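Putative dehydrogenase (Amycolatopsis orientalis, PDB 5A9T) catalyses the NADPH-dependent reduction of imines to amines, acting as an imine reductase. Local coordinates at residues 237-242 / 277-282; 244-249 / 264-269; 270-275 / 283-288. All blocks are in the same frame, centred on the assembly; numbering follows the deposited sequence.

Contact 1. Residues 237-242 / 277-282. With YLG ((1R)-1-methyl-1,2,3,4-tetrahydroisoquinoline), chain B.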
loop_
_atom_site.group_PDB
_atom_site.type_symbol
_atom_site.label_atom_id
_atom_site.label_comp_id
_atom_site.label_asym_id
_atom_site.label_seq_id
_atom_site.Cartn_x
_atom_site.Cartn_y
_atom_site.Cartn_z
ATOM N N SER A 237 18.792 -0.282 -9.692
ATOM C CA SER A 237 18.995 1.056 -9.395
ATOM C C SER A 237 17.714 1.892 -9.573
ATOM O O SER A 237 16.766 1.495 -10.228
ATOM C CB SER A 237 20.026 1.702 -10.339
ATOM O OG SER A 237 19.526 1.780 -11.680
ATOM N N LEU A 238 17.743 3.073 -8.983
ATOM C CA LEU A 238 16.697 4.019 -9.091
ATOM C C LEU A 238 16.450 4.353 -10.542
ATOM O O LEU A 238 15.302 4.386 -10.996
ATOM C CB LEU A 238 17.000 5.222 -8.238
ATOM C CG LEU A 238 15.925 6.311 -8.141
ATOM C CD1 LEU A 238 15.975 6.992 -6.793
ATOM C CD2 LEU A 238 16.023 7.323 -9.267
ATOM N N GLU A 239 17.525 4.679 -11.279
ATOM C CA GLU A 239 17.255 4.989 -12.676
ATOM C C GLU A 239 16.647 3.844 -13.467
ATOM O O GLU A 239 15.858 4.069 -14.452
ATOM C CB GLU A 239 18.556 5.582 -13.274
ATOM C CG GLU A 239 19.644 4.553 -13.510
ATOM C CD GLU A 239 21.073 5.154 -13.717
ATOM O OE1 GLU A 239 21.224 6.391 -13.818
ATOM O OE2 GLU A 239 22.039 4.356 -13.707
ATOM N N MET A 240 16.853 2.549 -13.207
ATOM C CA MET A 240 16.203 1.454 -13.862
ATOM C C MET A 240 14.677 1.501 -13.712
ATOM O O MET A 240 13.937 1.126 -14.557
ATOM C CB MET A 240 16.738 0.106 -13.459
ATOM C CG MET A 240 18.169 -0.112 -13.965
ATOM S SD MET A 240 18.981 -1.461 -13.081
ATOM C CE MET A 240 17.873 -2.788 -13.436
ATOM N N ASN A 241 14.245 1.986 -12.590
ATOM C CA ASN A 241 12.820 2.197 -12.285
ATOM C C ASN A 241 12.196 3.304 -13.058
ATOM O O ASN A 241 10.959 3.229 -13.282
ATOM C CB ASN A 241 12.638 2.357 -10.757
ATOM C CG ASN A 241 12.873 1.090 -10.008
ATOM O OD1 ASN A 241 14.032 0.867 -9.508
ATOM N ND2 ASN A 241 11.963 0.250 -9.976
ATOM N N VAL A 242 12.977 4.269 -13.494
ATOM C CA VAL A 242 12.395 5.319 -14.385
ATOM C C VAL A 242 11.982 4.589 -15.628
ATOM O O VAL A 242 10.863 4.887 -16.206
ATOM C CB VAL A 242 13.470 6.389 -14.656
ATOM C CG1 VAL A 242 13.018 7.296 -15.899
ATOM C CG2 VAL A 242 13.738 7.271 -13.478
ATOM N N PHE A 277 21.209 10.489 -7.333
ATOM C CA PHE A 277 20.838 9.211 -6.787
ATOM C C PHE A 277 20.503 8.167 -7.785
ATOM O O PHE A 277 20.112 7.058 -7.469
ATOM C CB PHE A 277 19.587 9.435 -5.858
ATOM C CG PHE A 277 19.874 10.220 -4.642
ATOM C CD1 PHE A 277 20.509 9.606 -3.502
ATOM C CD2 PHE A 277 19.531 11.560 -4.563
ATOM C CE1 PHE A 277 20.806 10.362 -2.356
ATOM C CE2 PHE A 277 19.802 12.285 -3.422
ATOM C CZ PHE A 277 20.400 11.672 -2.311
ATOM N N GLY A 278 20.719 8.430 -9.093
ATOM C CA GLY A 278 20.344 7.445 -10.061
ATOM C C GLY A 278 20.913 6.046 -9.955
ATOM O O GLY A 278 20.263 5.091 -10.349
ATOM N N GLU A 279 22.180 5.931 -9.513
ATOM C CA GLU A 279 22.778 4.592 -9.402
ATOM C C GLU A 279 22.645 3.962 -8.027
ATOM O O GLU A 279 23.121 2.810 -7.825
ATOM C CB GLU A 279 24.321 4.723 -9.690
ATOM C CG GLU A 279 24.541 5.385 -11.055
ATOM C CD GLU A 279 26.025 5.490 -11.439
ATOM O OE1 GLU A 279 26.790 4.609 -11.053
ATOM O OE2 GLU A 279 26.413 6.458 -12.139
ATOM N N SER A 280 21.994 4.701 -7.119
ATOM C CA SER A 280 21.601 4.144 -5.822
ATOM C C SER A 280 20.344 3.318 -5.966
ATOM O O SER A 280 19.735 3.271 -7.025
ATOM C CB SER A 280 21.383 5.262 -4.840
ATOM O OG SER A 280 22.571 5.986 -4.642
ATOM N N SER A 281 19.865 2.689 -4.857
ATOM C CA SER A 281 18.631 1.912 -4.998
ATOM C C SER A 281 17.423 2.882 -5.014
ATOM O O SER A 281 17.556 4.060 -4.717
ATOM C CB SER A 281 18.503 1.006 -3.759
ATOM O OG SER A 281 18.184 1.838 -2.612
ATOM N N TYR A 282 16.279 2.312 -5.330
ATOM C CA TYR A 282 15.027 3.065 -5.420
ATOM C C TYR A 282 14.804 3.860 -4.162
ATOM O O TYR A 282 14.371 4.985 -4.145
ATOM C CB TYR A 282 13.883 2.067 -5.628
ATOM C CG TYR A 282 12.568 2.808 -5.770
ATOM C CD1 TYR A 282 11.797 3.187 -4.681
ATOM C CD2 TYR A 282 12.070 3.103 -7.035
ATOM C CE1 TYR A 282 10.653 3.925 -4.814
ATOM C CE2 TYR A 282 10.918 3.798 -7.181
ATOM C CZ TYR A 282 10.216 4.286 -6.079
ATOM O OH TYR A 282 9.051 4.987 -6.288
HETATM C C4 YLG B . 8.703 -2.150 -8.754
HETATM C C14 YLG B . 9.184 -1.384 -7.694
HETATM C C5 YLG B . 10.472 -1.520 -7.099
HETATM C C6 YLG B . 10.941 -0.790 -6.039
HETATM C C11 YLG B . 10.038 0.139 -5.589
HETATM C C8 YLG B . 11.665 -3.647 -6.510
HETATM C C10 YLG B . 11.439 -2.522 -7.565
HETATM C C12 YLG B . 8.746 0.307 -6.148
HETATM C C13 YLG B . 8.282 -0.425 -7.233
HETATM N N2 YLG B . 10.978 -3.074 -8.843
HETATM C C3 YLG B . 9.597 -3.412 -9.081
#

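Contact 2. Residues 244-249 / 264-269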
loop_
_atom_site.group_PDB
_atom_site.type_symbol
_atom_site.label_atom_id
_atom_site.label_comp_id
_atom_site.label_asym_id
_atom_site.label_seq_id
_atom_site.Cartn_x
_atom_site.Cartn_y
_atom_site.Cartn_z
ATOM N N THR A 244 10.851 1.458 -15.995
ATOM C CA THR A 244 9.653 0.668 -15.713
ATOM C C THR A 244 8.429 1.662 -15.709
ATOM O O THR A 244 7.416 1.334 -16.262
ATOM C CB THR A 244 9.762 0.010 -14.312
ATOM O OG1 THR A 244 10.994 -0.763 -14.336
ATOM C CG2 THR A 244 8.679 -0.840 -14.066
ATOM N N LEU A 245 8.578 2.825 -15.149
ATOM C CA LEU A 245 7.504 3.792 -15.092
ATOM C C LEU A 245 7.162 4.299 -16.502
ATOM O O LEU A 245 5.984 4.518 -16.786
ATOM C CB LEU A 245 7.758 4.925 -14.150
ATOM C CG LEU A 245 7.425 4.580 -12.671
ATOM C CD1 LEU A 245 8.176 5.443 -11.727
ATOM C CD2 LEU A 245 5.911 4.586 -12.450
ATOM N N LYS A 246 8.217 4.540 -17.285
ATOM C CA LYS A 246 7.914 4.925 -18.733
ATOM C C LYS A 246 7.058 3.864 -19.397
ATOM O O LYS A 246 6.068 4.219 -20.172
ATOM C CB LYS A 246 9.292 5.181 -19.461
ATOM C CG LYS A 246 9.958 6.422 -19.082
ATOM C CD LYS A 246 11.324 6.532 -19.807
ATOM C CE LYS A 246 11.793 7.939 -19.563
ATOM N NZ LYS A 246 13.160 8.277 -20.011
ATOM N N HIS A 247 7.313 2.577 -19.155
ATOM C CA HIS A 247 6.567 1.477 -19.644
ATOM C C HIS A 247 5.083 1.516 -19.168
ATOM O O HIS A 247 4.082 1.289 -19.921
ATOM C CB HIS A 247 7.282 0.184 -19.315
ATOM C CG HIS A 247 6.970 -0.853 -20.281
ATOM N ND1 HIS A 247 7.611 -0.927 -21.511
ATOM C CD2 HIS A 247 5.988 -1.790 -20.290
ATOM C CE1 HIS A 247 7.043 -1.881 -22.231
ATOM N NE2 HIS A 247 6.090 -2.443 -21.498
ATOM N N ILE A 248 4.932 1.743 -17.846
ATOM C CA ILE A 248 3.625 1.821 -17.265
ATOM C C ILE A 248 2.828 2.927 -17.946
ATOM O O ILE A 248 1.599 2.791 -18.202
ATOM C CB ILE A 248 3.671 1.999 -15.722
ATOM C CG1 ILE A 248 4.279 0.730 -15.159
ATOM C CG2 ILE A 248 2.305 2.380 -15.167
ATOM C CD1 ILE A 248 4.716 0.971 -13.713
ATOM N N ILE A 249 3.479 4.041 -18.136
ATOM C CA ILE A 249 2.825 5.256 -18.779
ATOM C C ILE A 249 2.432 4.849 -20.157
ATOM O O ILE A 249 1.298 5.175 -20.583
ATOM C CB ILE A 249 3.769 6.459 -18.769
ATOM C CG1 ILE A 249 4.038 6.955 -17.368
ATOM C CG2 ILE A 249 3.276 7.609 -19.633
ATOM C CD1 ILE A 249 5.222 7.855 -17.193
ATOM N N ARG A 264 3.596 11.386 -12.257
ATOM C CA ARG A 264 4.065 12.023 -11.012
ATOM C C ARG A 264 5.077 11.133 -10.298
ATOM O O ARG A 264 6.026 11.648 -9.698
ATOM C CB ARG A 264 2.928 12.392 -10.063
ATOM C CG ARG A 264 1.987 13.579 -10.518
ATOM C CD ARG A 264 2.655 14.744 -11.258
ATOM N NE ARG A 264 1.689 15.858 -11.580
ATOM C CZ ARG A 264 1.042 16.024 -12.746
ATOM N N ASN A 265 4.858 9.800 -10.318
ATOM C CA ASN A 265 5.860 8.878 -9.728
ATOM C C ASN A 265 7.132 8.928 -10.516
ATOM O O ASN A 265 8.200 8.940 -9.829
ATOM C CB ASN A 265 5.276 7.480 -9.696
ATOM C CG ASN A 265 4.244 7.299 -8.618
ATOM O OD1 ASN A 265 4.243 7.996 -7.573
ATOM N ND2 ASN A 265 3.359 6.326 -8.783
ATOM N N LYS A 266 7.099 9.024 -11.823
ATOM C CA LYS A 266 8.306 9.179 -12.591
ATOM C C LYS A 266 8.966 10.539 -12.245
ATOM O O LYS A 266 10.160 10.626 -11.971
ATOM C CB LYS A 266 8.024 9.071 -14.037
ATOM C CG LYS A 266 9.247 9.326 -14.886
ATOM C CD LYS A 266 9.012 8.839 -16.291
ATOM C CE LYS A 266 8.733 10.024 -17.156
ATOM N NZ LYS A 266 9.931 10.911 -17.280
ATOM N N GLU A 267 8.211 11.579 -12.082
ATOM C CA GLU A 267 8.864 12.847 -11.673
ATOM C C GLU A 267 9.578 12.809 -10.347
ATOM O O GLU A 267 10.597 13.542 -10.227
ATOM C CB GLU A 267 7.812 13.981 -11.583
ATOM C CG GLU A 267 7.422 14.411 -12.983
ATOM C CD GLU A 267 6.176 15.327 -13.047
ATOM O OE1 GLU A 267 5.610 15.630 -11.998
ATOM O OE2 GLU A 267 5.774 15.634 -14.189
ATOM N N LEU A 268 9.093 12.094 -9.352
ATOM C CA LEU A 268 9.816 11.967 -8.116
ATOM C C LEU A 268 11.180 11.363 -8.408
ATOM O O LEU A 268 12.171 11.849 -7.771
ATOM C CB LEU A 268 9.231 11.125 -6.966
ATOM C CG LEU A 268 7.870 11.632 -6.421
ATOM C CD1 LEU A 268 7.037 10.558 -5.685
ATOM C CD2 LEU A 268 8.112 12.859 -5.512
ATOM N N LEU A 269 11.246 10.391 -9.334
ATOM C CA LEU A 269 12.514 9.735 -9.702
ATOM C C LEU A 269 13.423 10.650 -10.483
ATOM O O LEU A 269 14.636 10.628 -10.321
ATOM C CB LEU A 269 12.306 8.403 -10.371
ATOM C CG LEU A 269 11.461 7.368 -9.564
ATOM C CD1 LEU A 269 11.547 6.062 -10.252
ATOM C CD2 LEU A 269 11.895 7.285 -8.153
#

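Contact 3. Residues 270-275 / 283-288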
loop_
_atom_site.group_PDB
_atom_site.type_symbol
_atom_site.label_atom_id
_atom_site.label_comp_id
_atom_site.label_asym_id
_atom_site.label_seq_id
_atom_site.Cartn_x
_atom_site.Cartn_y
_atom_site.Cartn_z
ATOM N N ASP A 270 12.872 11.373 -11.415
ATOM C CA ASP A 270 13.696 12.387 -12.162
ATOM C C ASP A 270 14.352 13.399 -11.218
ATOM O O ASP A 270 15.584 13.708 -11.379
ATOM C CB ASP A 270 12.701 13.134 -13.060
ATOM C CG ASP A 270 12.156 12.273 -14.260
ATOM O OD1 ASP A 270 12.782 11.234 -14.695
ATOM O OD2 ASP A 270 11.047 12.679 -14.799
ATOM N N ARG A 271 13.676 13.854 -10.192
ATOM C CA ARG A 271 14.257 14.767 -9.156
ATOM C C ARG A 271 15.486 14.114 -8.488
ATOM O O ARG A 271 16.552 14.707 -8.254
ATOM C CB ARG A 271 13.184 15.132 -8.102
ATOM C CG ARG A 271 13.411 16.261 -7.087
ATOM C CD ARG A 271 12.113 16.440 -6.270
ATOM N NE ARG A 271 12.453 16.986 -4.964
ATOM C CZ ARG A 271 11.700 16.919 -3.848
ATOM N NH1 ARG A 271 10.452 16.310 -3.776
ATOM N NH2 ARG A 271 12.217 17.474 -2.766
ATOM N N ALA A 272 15.342 12.855 -8.143
ATOM C CA ALA A 272 16.389 12.094 -7.529
ATOM C C ALA A 272 17.544 11.831 -8.457
ATOM O O ALA A 272 18.709 11.951 -7.969
ATOM C CB ALA A 272 15.797 10.747 -7.042
ATOM N N VAL A 273 17.313 11.543 -9.734
ATOM C CA VAL A 273 18.395 11.292 -10.684
ATOM C C VAL A 273 19.158 12.663 -10.862
ATOM O O VAL A 273 20.415 12.690 -10.793
ATOM C CB VAL A 273 17.905 10.769 -12.031
ATOM C CG1 VAL A 273 19.030 10.817 -13.081
ATOM C CG2 VAL A 273 17.438 9.317 -11.938
ATOM N N ALA A 274 18.403 13.776 -10.899
ATOM C CA ALA A 274 19.124 15.125 -10.949
ATOM C C ALA A 274 19.965 15.438 -9.730
ATOM O O ALA A 274 20.971 16.153 -9.849
ATOM C CB ALA A 274 18.136 16.274 -11.147
ATOM N N ALA A 275 19.542 15.042 -8.550
ATOM C CA ALA A 275 20.286 15.170 -7.344
ATOM C C ALA A 275 21.417 14.177 -7.162
ATOM O O ALA A 275 21.992 14.218 -6.102
ATOM C CB ALA A 275 19.354 15.142 -6.130
ATOM N N TYR A 283 15.072 3.209 -3.017
ATOM C CA TYR A 283 14.711 3.713 -1.676
ATOM C C TYR A 283 15.458 4.955 -1.285
ATOM O O TYR A 283 15.022 5.689 -0.431
ATOM C CB TYR A 283 14.887 2.570 -0.646
ATOM C CG TYR A 283 14.209 1.339 -1.098
ATOM C CD1 TYR A 283 12.806 1.225 -1.084
ATOM C CD2 TYR A 283 14.908 0.295 -1.711
ATOM C CE1 TYR A 283 12.179 0.128 -1.638
ATOM C CE2 TYR A 283 14.239 -0.810 -2.260
ATOM C CZ TYR A 283 12.902 -0.872 -2.226
ATOM O OH TYR A 283 12.245 -1.946 -2.729
ATOM N N SER A 284 16.585 5.267 -2.007
ATOM C CA SER A 284 17.292 6.492 -1.813
ATOM C C SER A 284 16.480 7.779 -2.081
ATOM O O SER A 284 16.835 8.828 -1.561
ATOM C CB SER A 284 18.552 6.536 -2.648
ATOM O OG SER A 284 18.248 6.673 -4.023
ATOM N N VAL A 285 15.363 7.599 -2.782
ATOM C CA VAL A 285 14.423 8.747 -3.032
ATOM C C VAL A 285 13.983 9.381 -1.751
ATOM O O VAL A 285 13.761 10.575 -1.682
ATOM C CB VAL A 285 13.288 8.287 -3.932
ATOM C CG1 VAL A 285 12.295 7.429 -3.179
ATOM C CG2 VAL A 285 12.586 9.477 -4.527
ATOM N N ILE A 286 13.966 8.600 -0.626
ATOM C CA ILE A 286 13.614 9.160 0.621
ATOM C C ILE A 286 14.526 10.322 1.077
ATOM O O ILE A 286 14.121 11.236 1.838
ATOM C CB ILE A 286 13.512 8.106 1.756
ATOM C CG1 ILE A 286 12.727 8.635 3.021
ATOM C CG2 ILE A 286 14.914 7.606 2.162
ATOM C CD1 ILE A 286 12.577 7.523 4.063
ATOM N N GLU A 287 15.796 10.320 0.627
ATOM C CA GLU A 287 16.702 11.404 1.084
ATOM C C GLU A 287 16.397 12.785 0.623
ATOM O O GLU A 287 16.683 13.715 1.397
ATOM C CB GLU A 287 18.097 11.038 0.604
ATOM C CG GLU A 287 18.664 9.871 1.309
ATOM C CD GLU A 287 18.886 10.106 2.792
ATOM O OE1 GLU A 287 19.428 11.207 3.158
ATOM O OE2 GLU A 287 18.526 9.210 3.564
ATOM N N LEU A 288 15.686 12.903 -0.453
ATOM C CA LEU A 288 15.155 14.218 -0.924
ATOM C C LEU A 288 14.074 14.700 0.027
ATOM O O LEU A 288 13.673 15.867 -0.103
ATOM C CB LEU A 288 14.499 14.027 -2.288
ATOM C CG LEU A 288 15.248 13.574 -3.520
ATOM C CD1 LEU A 288 14.266 13.005 -4.559
ATOM C CD2 LEU A 288 16.046 14.755 -4.034
#

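Contact 1. Residues 237-242 / 277-282
N241 reaches the rim of the Y282 ring at about a right angle: its amide plane stands 78° from the ring plane, with N241 CG 3.7 Å from Y282 CD2. The bound amine takes a different approach, its aromatic carbon C11 lying over the centre of the ring, 3.6 Å above the plane of Y282. With CG anti to the backbone N (chi1 -178°), the Y282 ring sits between N241 at its edge and the amine over its face, and its hydroxyl bonds to N183 of the second subunit.

L238 CB faces the carbonyls of the turn F277 to S280, 3.6 Å from S280 O, while L238 CD1 reaches on to Y282 O. The same turn accepts the first N-H groups of helix 238-255. L238 N donates to S280 O (2.8 Å, N-H...O angle 159°), while E239 N reaches G278 O at 2.9 Å, on a lone pair in the carbonyl plane. S237 and M240 form a capping box: M240 N donates to S237 OG at 3.2 Å, and the return bond, S237 N to M240 SD, is weak.

E239 lies beside E279, both side chains pointing the same way; E239 OE2 and E279 OE2 are 5.1 Å apart, where like charges would probably repel mildly. The N-H groups of L238 and E239 are thus satisfied by loop 277-282, which carries Y282 to the amine alongside N241, both pocket residues.

Contact 2. Residues 244-249 / 264-269
CG of L245 lies anti to its carbonyl carbon (chi1 -82°), and from there its CD1 touches L269 CD1 at 3.7 Å, the two leucines crossing at about a right angle. CG of K266 is instead anti to its backbone N, and an extended second torsion (chi2 164°) carries CD of K266 to 3.8 Å from K246 CG and 4.0 Å from I249 CD1. The bend that follows, at the third and fourth torsions, turns CE and NZ; the I249 side chain crosses that of K266 at about a right angle.

These residues join the arms of an antiparallel helical hairpin, helices 238-255 and 260-274 of the C-terminal domain, whose local axes come within 9.7 Å with N-to-C directions 161° apart. No hydrogen bond spans the two segments. Packing on the buried side rests on the branches of L245, whose CD2 meets N265 CB at 4.0 Å. L245 also packs on Y179 of the second subunit.

At the more exposed edge the ammonium groups K246 NZ and K266 NZ are 5.0 Å apart, and any repulsion between them is probably eased for K266 by the salt bridge from its NZ to D270 OD2.

Contact 3. Residues 270-275 / 283-288
L288 fits against A272 and A275, where the last turns of helix 260-274 meet a short 3-10 segment that follows it, near the C-terminus of the chain, in the C-terminal domain. The 3-10 character shows in bonds three residues apart, such as E287 N to S284 O at 2.8 Å, and this spacing brings V285 and L288 to the helix together.

The tight part is apolar and centres on buried A272. CG of L288 is anti to its carbonyl carbon (chi1 -63°), and the two methyls beyond it divide the work. CD1 of L288 lies 3.7 Å from A272 CB and equally near A272 N, so the small alanine lets the leucine sit close to the helix backbone. V285 adds a lighter touch, its CG2 4.3 Å from A272 CB.

The other methyl marks the exposed edge, where L288 CD2 approaches A275 CB at 3.9 Å. Looser still is the contact with R271, which lies at the subunit interface. Extended from CG to NE, R271 slides past L288 in the opposite direction, and its NH1 forms salt bridges with E260 and D258 of the second subunit. No hydrogen bond joins the two segments. L288 CB lies over one face of the guanidinium, 4.1 Å above the plane and offset toward the rim, and R271 NH2 stands 3.4 Å from L288 O at an angle too poor for a hydrogen bond.

Overall arrangement
All three contacts lie in the C-terminal domain, about 27 to 31 Å from the chain's centre. Contact 1 and contact 3 have centres about 8 Å apart; contact 2 lies about 12 Å from contact 1 and 13 Å from contact 3. Contacts 1 and 2 share helix 238-255, contacts 2 and 3 helix 260-274. Along the chain, contact 2 is nested within the loop closed by contact 1 and closes before contact 3 opens, whereas contacts 1 and 3 interlock. L269, of contact 2, also packs on contact 1, its CD2 3.7 Å from Y282 CE2. Each contact touches the second subunit, so the helical hairpin and the tail folded against it carry the pocket residues N241, Y282 and Y283 to the dimer interface.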